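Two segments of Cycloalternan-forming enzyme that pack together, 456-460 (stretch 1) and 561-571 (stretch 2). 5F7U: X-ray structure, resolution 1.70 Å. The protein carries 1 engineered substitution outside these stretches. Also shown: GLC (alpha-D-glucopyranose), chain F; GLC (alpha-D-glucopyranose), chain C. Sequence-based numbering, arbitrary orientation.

Stretch 1, residues 456-460: WQVPV
Stretch 2, residues 561-571: RYPTDYVSSYF

Stretch 2 (561-571) is helical throughout its contact region and lies against stretch 1, a segment extended through Trp456-Val458 (Val458 phi/psi -131/161), with strand at Trp456-Gln457 only, that turns at Pro459 (-92/10); the two stretches run in opposite senses, Gln457 facing Tyr570 (CA-CA 9.5 Å) and Pro459 facing Tyr566 (6.6 Å). Together they bury 304 Å², and three tyrosines spaced four residues apart, so on one side of the helix, supply all of the helix's share. Arg561 accepts a backbone bond from Asp565 N (to Arg561 O, 3.0 Å), but its side chain is out of reach. Tyr562 (chi1 t, chi2 86°) points toward stretch 1 and sets its ring edge at Pro459, Tyr562 CE2 to Pro459 CB 4.0 Å. The helix is kinked at Pro563 and Thr564, whose N atoms lack bonds to the preceding turn; regular bonding then resumes, with Tyr566 N to Tyr562 O at 2.9 Å. Tyr566 (chi1 154°, chi2 51°) turns a ring face to Pro459: Pro459 CB stands 3.5 Å from the Tyr566 ring centroid, 8° off the normal, a CH-pi contact, and Pro459 CD lies 3.5 Å from Tyr566 CZ. The compact proline ring, C-gamma endo, suits this flat surface. Tyr566 OH comes 3.2 Å from Gln457 O at too poor an angle for a hydrogen bond, and is satisfied elsewhere in the structure. Ser568 and Ser569 are out of reach of stretch 1; Ser568 OG hydrogen-bonds to Thr564 O (2.7 Å) and Ser569 OG to Asp565 O (2.8 Å). Tyr570 (chi1 -96°, between wells; chi2 89°) donates from OH to Gln457 OE1 at 2.7 Å, the single hydrogen bond between the stretches. Gln457 (phi/psi -141/161; chi1 m, chi2 m, chi3 -84°) suits this buried site because its amide both accepts and donates: Gln457 NE2 bonds back to Trp456 O at 2.9 Å. Trp456 (chi1 t, chi2 92°) points away, with C5 of the chain C glucose over one ring face.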

# COMPACT_ATOMS: atom_id res chain seq x y z
N TRP A 456 -19.96 7.44 7.05
CA TRP A 456 -19.15 8.44 6.32
C TRP A 456 -19.10 9.75 7.10
O TRP A 456 -20.13 10.19 7.67
CB TRP A 456 -19.82 8.65 4.97
CG TRP A 456 -19.13 9.48 3.91
CD1 TRP A 456 -18.29 9.02 2.92
CD2 TRP A 456 -19.30 10.89 3.68
NE1 TRP A 456 -17.93 10.06 2.09
CE2 TRP A 456 -18.53 11.22 2.53
CE3 TRP A 456 -20.02 11.91 4.31
CZ2 TRP A 456 -18.46 12.53 2.02
CZ3 TRP A 456 -19.94 13.23 3.80
CH2 TRP A 456 -19.16 13.51 2.67
N GLN A 457 -17.92 10.36 7.11
CA GLN A 457 -17.67 11.64 7.80
C GLN A 457 -16.73 12.53 6.98
O GLN A 457 -16.01 12.05 6.10
CB GLN A 457 -17.00 11.39 9.16
CG GLN A 457 -17.86 10.67 10.17
CD GLN A 457 -18.89 11.59 10.80
OE1 GLN A 457 -18.59 12.30 11.75
NE2 GLN A 457 -20.09 11.60 10.25
N VAL A 458 -16.76 13.82 7.30
CA VAL A 458 -15.83 14.84 6.80
C VAL A 458 -15.28 15.67 7.98
O VAL A 458 -15.91 15.69 9.05
CB VAL A 458 -16.45 15.78 5.73
CG1 VAL A 458 -16.61 15.04 4.41
CG2 VAL A 458 -17.80 16.32 6.19
N PRO A 459 -14.15 16.37 7.79
CA PRO A 459 -13.53 17.14 8.88
C PRO A 459 -14.00 18.60 8.92
O PRO A 459 -13.43 19.42 9.63
CB PRO A 459 -12.04 17.08 8.52
CG PRO A 459 -12.04 17.07 7.01
CD PRO A 459 -13.24 16.24 6.62
N VAL A 460 -15.02 18.91 8.14
CA VAL A 460 -15.45 20.28 7.88
C VAL A 460 -16.88 20.42 8.37
O VAL A 460 -17.65 19.49 8.26
CB VAL A 460 -15.30 20.61 6.36
CG1 VAL A 460 -16.18 19.71 5.49
CG2 VAL A 460 -15.55 22.09 6.07
N ARG A 561 -0.09 17.37 7.07
CA ARG A 561 -0.33 16.81 8.41
C ARG A 561 -1.80 16.73 8.77
O ARG A 561 -2.24 15.77 9.42
CB ARG A 561 0.46 17.61 9.47
CG ARG A 561 0.26 17.18 10.93
CD ARG A 561 0.47 15.68 11.18
NE ARG A 561 1.77 15.22 10.69
CZ ARG A 561 2.10 13.93 10.54
NH1 ARG A 561 1.23 12.97 10.83
NH2 ARG A 561 3.31 13.63 10.09
N TYR A 562 -2.56 17.75 8.39
CA TYR A 562 -3.98 17.85 8.75
C TYR A 562 -4.78 16.56 8.54
O TYR A 562 -5.47 16.12 9.48
CB TYR A 562 -4.64 19.03 8.03
CG TYR A 562 -6.07 19.21 8.48
CD1 TYR A 562 -6.38 19.97 9.63
CD2 TYR A 562 -7.13 18.63 7.76
CE1 TYR A 562 -7.69 20.11 10.05
CE2 TYR A 562 -8.46 18.77 8.19
CZ TYR A 562 -8.73 19.52 9.32
OH TYR A 562 -10.04 19.67 9.74
N PRO A 563 -4.71 15.94 7.33
CA PRO A 563 -5.53 14.72 7.19
C PRO A 563 -5.22 13.63 8.21
O PRO A 563 -6.16 12.96 8.67
CB PRO A 563 -5.23 14.25 5.75
CG PRO A 563 -3.95 14.97 5.37
CD PRO A 563 -4.11 16.31 6.03
N THR A 564 -3.94 13.45 8.55
CA THR A 564 -3.57 12.44 9.55
C THR A 564 -3.99 12.83 10.97
O THR A 564 -4.38 11.96 11.76
CB THR A 564 -2.10 12.04 9.38
OG1 THR A 564 -1.97 11.48 8.07
CG2 THR A 564 -1.65 10.96 10.38
N ASP A 565 -3.97 14.12 11.28
CA ASP A 565 -4.51 14.56 12.58
C ASP A 565 -6.00 14.25 12.67
O ASP A 565 -6.49 13.76 13.70
CB ASP A 565 -4.26 16.06 12.77
CG ASP A 565 -2.84 16.39 13.18
OD1 ASP A 565 -2.07 15.47 13.55
OD2 ASP A 565 -2.49 17.59 13.16
N TYR A 566 -6.71 14.53 11.57
CA TYR A 566 -8.14 14.26 11.47
C TYR A 566 -8.43 12.76 11.58
O TYR A 566 -9.24 12.32 12.41
CB TYR A 566 -8.62 14.85 10.13
CG TYR A 566 -9.86 14.24 9.47
CD1 TYR A 566 -11.07 14.06 10.17
CD2 TYR A 566 -9.85 13.94 8.10
CE1 TYR A 566 -12.19 13.54 9.54
CE2 TYR A 566 -10.98 13.43 7.47
CZ TYR A 566 -12.16 13.26 8.19
OH TYR A 566 -13.29 12.76 7.58
N VAL A 567 -7.76 11.97 10.74
CA VAL A 567 -8.05 10.53 10.68
C VAL A 567 -7.70 9.86 12.01
O VAL A 567 -8.48 9.03 12.54
CB VAL A 567 -7.31 9.88 9.49
CG1 VAL A 567 -7.28 8.36 9.59
CG2 VAL A 567 -7.98 10.30 8.19
N SER A 568 -6.53 10.21 12.55
CA SER A 568 -6.11 9.61 13.83
C SER A 568 -7.04 10.01 14.97
O SER A 568 -7.34 9.17 15.83
CB SER A 568 -4.66 9.97 14.16
OG SER A 568 -4.50 11.37 14.41
N SER A 569 -7.53 11.26 14.96
CA SER A 569 -8.44 11.71 16.04
C SER A 569 -9.70 10.86 16.08
O SER A 569 -10.12 10.41 17.16
CB SER A 569 -8.81 13.18 15.90
OG SER A 569 -7.70 14.01 16.21
N TYR A 570 -10.30 10.65 14.91
CA TYR A 570 -11.49 9.82 14.81
C TYR A 570 -11.23 8.36 15.13
O TYR A 570 -12.06 7.71 15.78
CB TYR A 570 -12.06 9.91 13.42
CG TYR A 570 -13.17 10.90 13.19
CD1 TYR A 570 -12.89 12.22 12.82
CD2 TYR A 570 -14.51 10.50 13.26
CE1 TYR A 570 -13.92 13.12 12.53
CE2 TYR A 570 -15.55 11.39 12.98
CZ TYR A 570 -15.24 12.70 12.61
OH TYR A 570 -16.26 13.59 12.28
N PHE A 571 -10.11 7.82 14.64
CA PHE A 571 -9.76 6.42 14.86
C PHE A 571 -9.62 6.14 16.36
O PHE A 571 -10.20 5.17 16.88
CB PHE A 571 -8.44 6.06 14.14
CG PHE A 571 -8.00 4.62 14.33
CD1 PHE A 571 -8.67 3.57 13.70
CD2 PHE A 571 -6.89 4.32 15.13
CE1 PHE A 571 -8.26 2.24 13.88
CE2 PHE A 571 -6.48 3.00 15.32
CZ PHE A 571 -7.15 1.96 14.69
C1 GLC F . -15.82 11.09 -1.96
C2 GLC F . -15.28 9.65 -1.79
C3 GLC F . -16.23 8.58 -2.35
C4 GLC F . -17.64 8.76 -1.79
C5 GLC F . -18.08 10.24 -1.83
C6 GLC F . -19.41 10.50 -1.13
O2 GLC F . -13.93 9.57 -2.26
O3 GLC F . -15.77 7.25 -2.03
O4 GLC F . -18.58 7.97 -2.54
O5 GLC F . -17.10 11.15 -1.29
O6 GLC F . -19.75 11.86 -1.43
C1 GLC C . -21.14 11.98 -1.80
C2 GLC C . -21.45 13.43 -2.21
C3 GLC C . -21.56 14.34 -0.98
C4 GLC C . -22.52 13.77 0.06
C5 GLC C . -22.05 12.35 0.42
C6 GLC C . -22.87 11.67 1.51
O2 GLC C . -20.42 13.93 -3.05
O3 GLC C . -21.99 15.65 -1.38
O4 GLC C . -22.53 14.62 1.21
O5 GLC C . -22.04 11.53 -0.77
O6 GLC C . -24.16 11.36 0.99